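Cellulase (Xanthomonas axonopodis pv. citri, PDB 5HOS) probably hydrolyses internal beta-1,4-glucosidic bonds of cellulose as an endoglucanase of glycoside hydrolase family 5. Local coordinates at residues V248-E251 with R252-F256. Numbering follows the deposited sequence.
Sequences VGVE and RLRSF
The backbone N-H of Leu253 is shared by two carbonyls of the preceding turn, Gly249 O at 3.0 Å and Val250 O at 3.2 Å from Leu253 N, and both bonds are weak. One residue earlier, Arg252 N gives a sounder bond to Val248 O, 3.0 Å long, although the donor sits 36° out of the carbonyl plane. Two residues beyond Leu253, a water is inserted in the helix ladder: it donates to Glu251 O, 2.7 Å away, and accepts from Ser255 N, replacing the direct bond.

Two pairs of side chains four residues apart, Val248 with Arg252 and Val250 with Arg254, lie side by side and point the same way. Arg252 is extended from CG to NE, and Val248 CG2 rests over one face of its guanidinium, 3.4 Å from Arg252 NE. A branched aliphatic suits this place: its methyl packs on the flat group without competing for the NH1 and NH2 donors, which go to main-chain oxygens, NH1 to Tyr231 and Asp233, NH2 weakly to Ala234. Arg254, long and flexible enough for an exposed site, bends at chi3 (-73°) until NH2 meets Val250 CG1 obliquely at 3.6 Å. Glu251, in the first turn, hydrogen-bonds through OE2 to Thr247 OG1; an acid suits this end, where the helix dipole would probably favour its charge.

Helix 248-262 links parallel strands 224-231 and 267-273 of the (beta/alpha)8 barrel. Apolar Leu253 and Phe256 suit its buried side, meeting Gln230 and Ile226 with Ala228 respectively on strand 224-231, while Val250 and Arg254 lean on Tyr290 of helix 278-293.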
loop_
_atom_site.group_PDB
_atom_site.type_symbol
_atom_site.label_atom_id
_atom_site.label_comp_id
_atom_site.label_asym_id
_atom_site.label_seq_id
_atom_site.Cartn_x
_atom_site.Cartn_y
_atom_site.Cartn_z
ATOM N N VAL A 248 -20.966 5.143 2.871
ATOM C CA VAL A 248 -20.281 5.216 1.562
ATOM C C VAL A 248 -19.038 4.310 1.450
ATOM O O VAL A 248 -18.695 3.859 0.352
ATOM C CB VAL A 248 -19.935 6.682 1.160
ATOM C CG1 VAL A 248 -18.787 7.249 1.994
ATOM C CG2 VAL A 248 -19.606 6.775 -0.326
ATOM N N GLY A 249 -18.371 4.043 2.573
ATOM C CA GLY A 249 -17.239 3.123 2.588
ATOM C C GLY A 249 -17.666 1.717 2.230
ATOM O O GLY A 249 -17.145 1.114 1.292
ATOM N N VAL A 250 -18.652 1.219 2.967
ATOM C CA VAL A 250 -19.211 -0.114 2.739
ATOM C C VAL A 250 -19.705 -0.240 1.288
ATOM O O VAL A 250 -19.399 -1.220 0.597
ATOM C CB VAL A 250 -20.372 -0.400 3.722
ATOM C CG1 VAL A 250 -21.133 -1.667 3.340
ATOM C CG2 VAL A 250 -19.841 -0.507 5.147
ATOM N N GLU A 251 -20.442 0.770 0.839
ATOM C CA GLU A 251 -21.001 0.785 -0.513
ATOM C C GLU A 251 -19.939 0.733 -1.608
ATOM O O GLU A 251 -20.138 0.060 -2.614
ATOM C CB GLU A 251 -21.880 2.012 -0.708
ATOM C CG GLU A 251 -23.192 1.924 0.062
ATOM C CD GLU A 251 -23.821 3.277 0.331
ATOM O OE1 GLU A 251 -23.470 4.266 -0.344
ATOM O OE2 GLU A 251 -24.671 3.350 1.233
ATOM N N ARG A 252 -18.825 1.435 -1.398
ATOM C CA ARG A 252 -17.726 1.471 -2.369
ATOM C C ARG A 252 -16.799 0.260 -2.319
ATOM O O ARG A 252 -15.998 0.078 -3.243
ATOM C CB ARG A 252 -16.931 2.768 -2.234
ATOM C CG ARG A 252 -17.705 3.966 -2.753
ATOM C CD ARG A 252 -16.951 5.253 -2.525
ATOM N NE ARG A 252 -17.640 6.421 -3.074
ATOM C CZ ARG A 252 -17.267 7.686 -2.867
ATOM N NH1 ARG A 252 -16.204 7.969 -2.119
ATOM N NH2 ARG A 252 -17.964 8.685 -3.403
ATOM N N LEU A 253 -16.896 -0.544 -1.253
ATOM C CA LEU A 253 -16.211 -1.841 -1.171
ATOM C C LEU A 253 -17.044 -3.024 -1.647
ATOM O O LEU A 253 -16.483 -4.087 -1.937
ATOM C CB LEU A 253 -15.727 -2.135 0.260
ATOM C CG LEU A 253 -14.666 -1.211 0.873
ATOM C CD1 LEU A 253 -14.143 -1.794 2.180
ATOM C CD2 LEU A 253 -13.501 -0.936 -0.076
ATOM N N ARG A 254 -18.362 -2.864 -1.741
ATOM C CA ARG A 254 -19.241 -4.028 -1.925
ATOM C C ARG A 254 -18.978 -4.849 -3.207
ATOM O O ARG A 254 -18.797 -6.069 -3.127
ATOM C CB ARG A 254 -20.716 -3.622 -1.842
ATOM C CG ARG A 254 -21.652 -4.807 -1.671
ATOM C CD ARG A 254 -23.099 -4.362 -1.490
ATOM N NE ARG A 254 -23.366 -3.772 -0.175
ATOM C CZ ARG A 254 -23.445 -4.445 0.979
ATOM N NH1 ARG A 254 -23.262 -5.772 1.040
ATOM N NH2 ARG A 254 -23.703 -3.779 2.097
ATOM N N SER A 255 -18.971 -4.211 -4.378
ATOM C CA SER A 255 -18.796 -4.983 -5.627
ATOM C C SER A 255 -17.396 -5.602 -5.707
ATOM O O SER A 255 -17.256 -6.753 -6.109
ATOM C CB SER A 255 -19.150 -4.180 -6.886
ATOM O OG SER A 255 -18.318 -3.056 -7.070
ATOM N N PHE A 256 -16.375 -4.871 -5.265
ATOM C CA PHE A 256 -15.012 -5.419 -5.197
ATOM C C PHE A 256 -14.954 -6.668 -4.320
ATOM O O PHE A 256 -14.326 -7.671 -4.688
ATOM C CB PHE A 256 -14.036 -4.353 -4.697
ATOM C CG PHE A 256 -12.605 -4.811 -4.644
ATOM C CD1 PHE A 256 -11.914 -5.123 -5.807
ATOM C CD2 PHE A 256 -11.947 -4.940 -3.425
ATOM C CE1 PHE A 256 -10.592 -5.556 -5.758
ATOM C CE2 PHE A 256 -10.621 -5.364 -3.368
ATOM C CZ PHE A 256 -9.947 -5.677 -4.537
HETATM O O HOH W 1 -19.280 -1.317 -4.768
#